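Local atomic coordinates of triphenylmethane reductase (Citrobacter sp., PDB entry 2JL1), a protein that binds NADP(H) through a Rossmann-type domain and probably uses it to reduce triphenylmethane dyes. Residues G7-L12 with A31-V36; T105-A110 with N140-D145. One frame throughout, in Å; residues are numbered along the deposited sequence.

Interaction 1: G7-L12 with A31-V36; sequences GATGQL and AIVRNV. With NAP (NADP nicotinamide-adenine-dinucleotide phosphate), chain B.
The glycine-rich turn of a Rossmann dinucleotide-binding fold meets the end of the second strand here, with Ala8 and Thr9 set against Ala31 and Val33. Ala8 points its methyl at the strand: CB lies 3.6 Å from Ala31 CB and also touches Val33 CG1. Thr9 carries the row on, its CG2 packing 3.6 Å from Val33 CG1 as the two side chains cross at about a right angle. The backbones are joined by one weak bond, Ala8 N to Ile32 O (3.4 Å), while a water accepts from Gly7 N and weakly donates to the same carbonyl.

The polar work is done on NADP. Thr9 chi1 (57°) places OG1 between the backbone N and the carbonyl carbon, where it donates to NADP O1X of the 2'-phosphate at 2.8 Å. Water 2 ties this hydroxyl to Asn35 N and to NADP O3X. From the strand end, the bend of Arg34 at chi3 (58°) turns the guanidinium back over adenine N7A, NE meeting NADP O3X (3.2 Å) and NH2 meeting NADP O2X (2.9 Å). With Thr9, this hold on the 2'-phosphate is consistent with preference for NADP. Gly10 is the N-cap residue of helix 11-20, whose first amides bind the diphosphate: Gln11 N to NADP O2A (2.9 Å) and Leu12 N to NADP O1N (2.6 Å).

The contact closes the beta-alpha-beta unit of strand 3-5, helix 11-20 and strand 29-33. Ile17 of the helix touches Ala8 and Ala31, Ile32 is hydrogen-bonded through its backbone to Val5, and Val33 packs on Val49 of strand 48-51.

Interaction 2: T105-A110 with N140-D145; sequences TGYAFA and NALYTD. With NAP (NADP nicotinamide-adenine-dinucleotide phosphate), chain B; GOL (glycerol), chain F.
Tyr107 has CG anti to its backbone N (chi1 180°), and Leu142 has CG beside its own N (chi1 -59°); these torsions bring Tyr107 CE1 to 3.8 Å from Leu142 CD2. The pair sits at the C-terminal ends of two adjacent parallel strands of the Rossmann sheet, 101-107 and 135-140, where Tyr107 bridges Asn140. Asn140 N donates a weak bond to Gly106 O, and Asn140 O accepts from Ala108 N at 3.0 Å, with an N-H...O angle of 161°. The Asn140 amide crosses Thr105 obliquely, ND2 being 3.9 Å from Thr105 CB. Thr105 OG1 turns to Ser74 N and the Tyr107 hydroxyl to Glu259, so the polar ends of both side chains have partners outside this contact.

Beyond the Tyr107-Asn140 bridge, 140-145 lines the nicotinamide pocket. The NADP carboxamide is gripped at both ends: NADP N7N donates to Ala141 O (3.1 Å), and NADP O7N accepts from Tyr143 N (2.9 Å). One face of the Tyr143 ring lies against this group, with NADP C7N over its centre. Tyr143 OH donates to NADP O5D at 2.9 Å.

In the fold
Both contacts are buried and sit at strand ends of one parallel sheet; interaction 1 serves the 2'-phosphate and diphosphate of NADP, interaction 2 its nicotinamide half. Interaction 1 pairs a helix-start turn with a strand through small apolar side chains and a single weak backbone bond, and a guanidinium, a hydroxyl and main-chain N-H groups hold phosphates. Interaction 2 lies nearer the centre of the chain; there two backbone bonds, one weak, join the strand ends, and neutral amide groups and a tyrosine ring hold the nicotinamide. Their centres are 19 Å apart, yet they meet at Leu12: Leu12 CD2 lies 3.5 Å from Tyr143 OH and 4.0 Å from Thr105 CG2, joining the diphosphate-binding helix to the nicotinamide pocket.

Interaction 1: G7-L12 with A31-V36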
# COMPACT_ATOMS: atom_id res chain seq x y z
N GLY A 7 7.20 17.64 -7.29
CA GLY A 7 7.02 18.68 -6.25
C GLY A 7 8.10 19.79 -6.25
O GLY A 7 8.36 20.44 -5.21
N ALA A 8 8.69 20.03 -7.41
CA ALA A 8 9.89 20.89 -7.52
C ALA A 8 9.72 22.36 -7.13
O ALA A 8 10.70 23.00 -6.76
CB ALA A 8 10.52 20.78 -8.90
N THR A 9 8.49 22.89 -7.21
CA THR A 9 8.19 24.26 -6.77
C THR A 9 7.78 24.31 -5.29
O THR A 9 7.58 25.40 -4.73
CB THR A 9 7.07 24.92 -7.61
OG1 THR A 9 5.89 24.11 -7.55
CG2 THR A 9 7.49 25.09 -9.05
N GLY A 10 7.64 23.16 -4.66
CA GLY A 10 7.31 23.11 -3.24
C GLY A 10 8.54 23.39 -2.40
O GLY A 10 9.65 23.55 -2.94
N GLN A 11 8.36 23.44 -1.09
CA GLN A 11 9.45 23.87 -0.21
C GLN A 11 10.55 22.82 -0.20
O GLN A 11 11.72 23.14 -0.43
CB GLN A 11 8.93 24.21 1.21
CG GLN A 11 7.79 25.24 1.15
CD GLN A 11 7.26 25.63 2.51
OE1 GLN A 11 7.90 26.39 3.23
NE2 GLN A 11 6.08 25.11 2.87
N LEU A 12 10.18 21.56 -0.01
CA LEU A 12 11.19 20.50 0.02
C LEU A 12 11.87 20.33 -1.33
O LEU A 12 13.09 20.23 -1.39
CB LEU A 12 10.58 19.15 0.47
CG LEU A 12 11.54 17.98 0.72
CD1 LEU A 12 12.34 18.17 2.03
CD2 LEU A 12 10.75 16.65 0.79
N ALA A 31 13.12 19.52 -13.24
CA ALA A 31 12.07 19.89 -12.33
C ALA A 31 10.76 19.45 -12.95
O ALA A 31 10.43 19.85 -14.07
CB ALA A 31 12.07 21.38 -12.08
N ILE A 32 10.03 18.59 -12.23
CA ILE A 32 8.71 18.18 -12.66
C ILE A 32 7.72 18.88 -11.74
O ILE A 32 7.81 18.79 -10.50
CB ILE A 32 8.55 16.64 -12.68
CG1 ILE A 32 9.48 16.04 -13.73
CG2 ILE A 32 7.11 16.26 -13.02
CD1 ILE A 32 9.77 14.56 -13.56
N VAL A 33 6.80 19.60 -12.35
CA VAL A 33 5.92 20.56 -11.66
C VAL A 33 4.48 20.51 -12.21
O VAL A 33 4.26 20.14 -13.35
CB VAL A 33 6.47 22.04 -11.82
CG1 VAL A 33 7.78 22.21 -11.11
CG2 VAL A 33 6.62 22.42 -13.28
N ARG A 34 3.51 20.90 -11.39
CA ARG A 34 2.12 21.03 -11.84
C ARG A 34 1.87 22.39 -12.54
O ARG A 34 1.18 22.47 -13.57
CB ARG A 34 1.17 20.83 -10.65
CG ARG A 34 -0.30 21.09 -10.96
CD ARG A 34 -1.19 20.76 -9.76
NE ARG A 34 -0.85 21.51 -8.55
CZ ARG A 34 -1.65 21.63 -7.50
NH1 ARG A 34 -2.85 21.05 -7.52
NH2 ARG A 34 -1.27 22.33 -6.43
N ASN A 35 2.48 23.44 -12.01
CA ASN A 35 2.26 24.82 -12.47
C ASN A 35 3.57 25.29 -13.09
O ASN A 35 4.51 25.64 -12.38
CB ASN A 35 1.84 25.68 -11.25
CG ASN A 35 1.58 27.17 -11.59
OD1 ASN A 35 1.85 27.65 -12.69
ND2 ASN A 35 1.06 27.90 -10.61
N VAL A 36 3.63 25.29 -14.42
CA VAL A 36 4.88 25.59 -15.12
C VAL A 36 5.31 27.06 -15.02
O VAL A 36 6.50 27.37 -15.09
CB VAL A 36 4.88 25.10 -16.60
CG1 VAL A 36 4.82 23.58 -16.64
CG2 VAL A 36 3.73 25.72 -17.38
PA NAP B . 4.74 21.85 -0.22
O1A NAP B . 3.34 22.09 0.24
O2A NAP B . 5.62 23.04 -0.19
O5B NAP B . 4.76 21.21 -1.68
C5B NAP B . 3.83 20.25 -2.14
C4B NAP B . 4.16 20.09 -3.62
O4B NAP B . 3.29 19.15 -4.23
C3B NAP B . 3.96 21.44 -4.31
O3B NAP B . 5.06 21.71 -5.15
C2B NAP B . 2.74 21.24 -5.16
O2B NAP B . 2.85 21.91 -6.38
C1B NAP B . 2.80 19.74 -5.42
N9A NAP B . 1.48 19.26 -5.85
C8A NAP B . 0.27 19.44 -5.23
N7A NAP B . -0.67 18.83 -5.99
C5A NAP B . -0.08 18.30 -7.09
C6A NAP B . -0.57 17.59 -8.18
N6A NAP B . -1.86 17.31 -8.30
N1A NAP B . 0.31 17.16 -9.15
C2A NAP B . 1.66 17.46 -9.05
N3A NAP B . 2.14 18.15 -7.97
C4A NAP B . 1.28 18.57 -7.01
O3 NAP B . 5.35 20.68 0.72
PN NAP B . 6.82 20.49 1.35
O1N NAP B . 7.78 20.70 0.25
O2N NAP B . 6.92 21.31 2.59
O5D NAP B . 6.83 18.89 1.71
C5D NAP B . 6.81 17.93 0.66
C4D NAP B . 5.86 16.76 0.89
O4D NAP B . 6.13 16.18 2.16
C3D NAP B . 4.39 17.19 0.94
O3D NAP B . 3.72 17.12 -0.30
C2D NAP B . 3.75 16.26 1.96
O2D NAP B . 3.24 15.06 1.41
C1D NAP B . 4.92 15.89 2.84
N1N NAP B . 4.78 16.61 4.12
C2N NAP B . 5.58 16.21 5.14
C3N NAP B . 5.47 16.81 6.36
C7N NAP B . 6.32 16.37 7.48
O7N NAP B . 6.23 17.14 8.68
N7N NAP B . 7.07 15.28 7.30
C4N NAP B . 4.60 17.90 6.54
C5N NAP B . 3.87 18.36 5.47
C6N NAP B . 3.92 17.66 4.26
P2B NAP B . 2.23 23.38 -6.60
O1X NAP B . 3.36 24.38 -6.40
O2X NAP B . 1.11 23.69 -5.63
O3X NAP B . 1.73 23.38 -8.03
O HOH W 1 4.81 18.41 -8.93
O HOH W 2 4.08 23.55 -9.42

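Interaction 2: T105-A110 with N140-D145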
# COMPACT_ATOMS: atom_id res chain seq x y z
N THR A 105 9.86 10.06 -0.80
CA THR A 105 9.80 10.70 0.51
C THR A 105 8.61 10.15 1.30
O THR A 105 7.45 10.60 1.13
CB THR A 105 9.66 12.25 0.41
OG1 THR A 105 8.48 12.57 -0.32
CG2 THR A 105 10.89 12.85 -0.29
N GLY A 106 8.92 9.20 2.17
CA GLY A 106 7.92 8.51 3.00
C GLY A 106 7.91 9.13 4.38
O GLY A 106 8.14 10.33 4.54
N TYR A 107 7.62 8.32 5.39
CA TYR A 107 7.43 8.83 6.74
C TYR A 107 8.11 7.83 7.67
O TYR A 107 7.88 6.62 7.55
CB TYR A 107 5.93 9.00 7.02
CG TYR A 107 5.58 9.52 8.39
CD1 TYR A 107 6.07 10.75 8.85
CD2 TYR A 107 4.73 8.79 9.23
CE1 TYR A 107 5.75 11.24 10.13
CE2 TYR A 107 4.39 9.27 10.52
CZ TYR A 107 4.91 10.51 10.95
OH TYR A 107 4.60 11.00 12.22
N ALA A 108 8.99 8.33 8.53
CA ALA A 108 9.82 7.49 9.39
C ALA A 108 8.94 6.70 10.34
O ALA A 108 7.92 7.21 10.85
CB ALA A 108 10.81 8.34 10.19
N PHE A 109 9.34 5.47 10.57
CA PHE A 109 8.65 4.58 11.49
C PHE A 109 7.16 4.43 11.20
O PHE A 109 6.35 4.27 12.12
CB PHE A 109 8.93 4.99 12.94
CG PHE A 109 10.40 5.09 13.24
CD1 PHE A 109 11.21 3.95 13.24
CD2 PHE A 109 10.98 6.31 13.47
CE1 PHE A 109 12.58 4.03 13.51
CE2 PHE A 109 12.35 6.41 13.74
CZ PHE A 109 13.15 5.27 13.76
N ALA A 110 6.81 4.46 9.91
CA ALA A 110 5.39 4.49 9.51
C ALA A 110 4.58 3.32 10.11
O ALA A 110 3.41 3.49 10.51
CB ALA A 110 5.26 4.51 7.98
N ASN A 140 11.04 10.35 5.91
CA ASN A 140 11.34 11.62 6.58
C ASN A 140 10.62 11.74 7.92
O ASN A 140 9.50 11.28 8.06
CB ASN A 140 10.97 12.81 5.68
CG ASN A 140 11.91 12.96 4.50
OD1 ASN A 140 13.00 12.37 4.46
ND2 ASN A 140 11.48 13.73 3.51
N ALA A 141 11.28 12.39 8.88
CA ALA A 141 10.64 12.87 10.09
C ALA A 141 9.67 14.02 9.78
O ALA A 141 9.71 14.63 8.70
CB ALA A 141 11.71 13.39 11.07
N LEU A 142 8.81 14.33 10.75
CA LEU A 142 8.13 15.62 10.75
C LEU A 142 9.15 16.75 10.58
O LEU A 142 10.28 16.63 11.06
CB LEU A 142 7.35 15.80 12.05
CG LEU A 142 6.28 14.75 12.37
CD1 LEU A 142 5.75 15.02 13.80
CD2 LEU A 142 5.14 14.81 11.31
N TYR A 143 8.76 17.83 9.90
CA TYR A 143 9.62 19.00 9.71
C TYR A 143 9.73 19.84 10.97
O TYR A 143 8.73 20.24 11.52
CB TYR A 143 9.11 19.89 8.57
CG TYR A 143 8.95 19.23 7.22
CD1 TYR A 143 9.85 18.26 6.80
CD2 TYR A 143 7.93 19.61 6.35
CE1 TYR A 143 9.71 17.63 5.53
CE2 TYR A 143 7.78 19.00 5.09
CZ TYR A 143 8.69 18.02 4.69
OH TYR A 143 8.57 17.44 3.46
N THR A 144 10.96 20.11 11.41
CA THR A 144 11.19 21.07 12.50
C THR A 144 10.55 22.42 12.14
O THR A 144 10.03 23.11 13.02
CB THR A 144 12.69 21.25 12.72
OG1 THR A 144 13.25 19.97 13.01
CG2 THR A 144 12.99 22.22 13.88
N ASP A 145 10.55 22.75 10.84
CA ASP A 145 10.01 24.03 10.32
C ASP A 145 8.53 24.19 10.61
O ASP A 145 8.04 25.31 10.65
CB ASP A 145 10.19 24.16 8.78
CG ASP A 145 11.52 23.61 8.28
OD1 ASP A 145 11.82 22.43 8.52
OD2 ASP A 145 12.26 24.36 7.59
PA NAP B . 4.74 21.85 -0.22
O1A NAP B . 3.34 22.09 0.24
O2A NAP B . 5.62 23.04 -0.19
O5B NAP B . 4.76 21.21 -1.68
C5B NAP B . 3.83 20.25 -2.14
C4B NAP B . 4.16 20.09 -3.62
O4B NAP B . 3.29 19.15 -4.23
C3B NAP B . 3.96 21.44 -4.31
O3B NAP B . 5.06 21.71 -5.15
C2B NAP B . 2.74 21.24 -5.16
O2B NAP B . 2.85 21.91 -6.38
C1B NAP B . 2.80 19.74 -5.42
N9A NAP B . 1.48 19.26 -5.85
C8A NAP B . 0.27 19.44 -5.23
N7A NAP B . -0.67 18.83 -5.99
C5A NAP B . -0.08 18.30 -7.09
C6A NAP B . -0.57 17.59 -8.18
N6A NAP B . -1.86 17.31 -8.30
N1A NAP B . 0.31 17.16 -9.15
C2A NAP B . 1.66 17.46 -9.05
N3A NAP B . 2.14 18.15 -7.97
C4A NAP B . 1.28 18.57 -7.01
O3 NAP B . 5.35 20.68 0.72
PN NAP B . 6.82 20.49 1.35
O1N NAP B . 7.78 20.70 0.25
O2N NAP B . 6.92 21.31 2.59
O5D NAP B . 6.83 18.89 1.71
C5D NAP B . 6.81 17.93 0.66
C4D NAP B . 5.86 16.76 0.89
O4D NAP B . 6.13 16.18 2.16
C3D NAP B . 4.39 17.19 0.94
O3D NAP B . 3.72 17.12 -0.30
C2D NAP B . 3.75 16.26 1.96
O2D NAP B . 3.24 15.06 1.41
C1D NAP B . 4.92 15.89 2.84
N1N NAP B . 4.78 16.61 4.12
C2N NAP B . 5.58 16.21 5.14
C3N NAP B . 5.47 16.81 6.36
C7N NAP B . 6.32 16.37 7.48
O7N NAP B . 6.23 17.14 8.68
N7N NAP B . 7.07 15.28 7.30
C4N NAP B . 4.60 17.90 6.54
C5N NAP B . 3.87 18.36 5.47
C6N NAP B . 3.92 17.66 4.26
P2B NAP B . 2.23 23.38 -6.60
O1X NAP B . 3.36 24.38 -6.40
O2X NAP B . 1.11 23.69 -5.63
O3X NAP B . 1.73 23.38 -8.03
C1 GOL F . 7.81 11.35 13.29
O1 GOL F . 8.79 12.31 12.93
C2 GOL F . 8.20 9.93 12.84
O2 GOL F . 8.88 9.25 13.85
C3 GOL F . 6.93 9.11 12.55
O3 GOL F . 6.88 7.84 13.18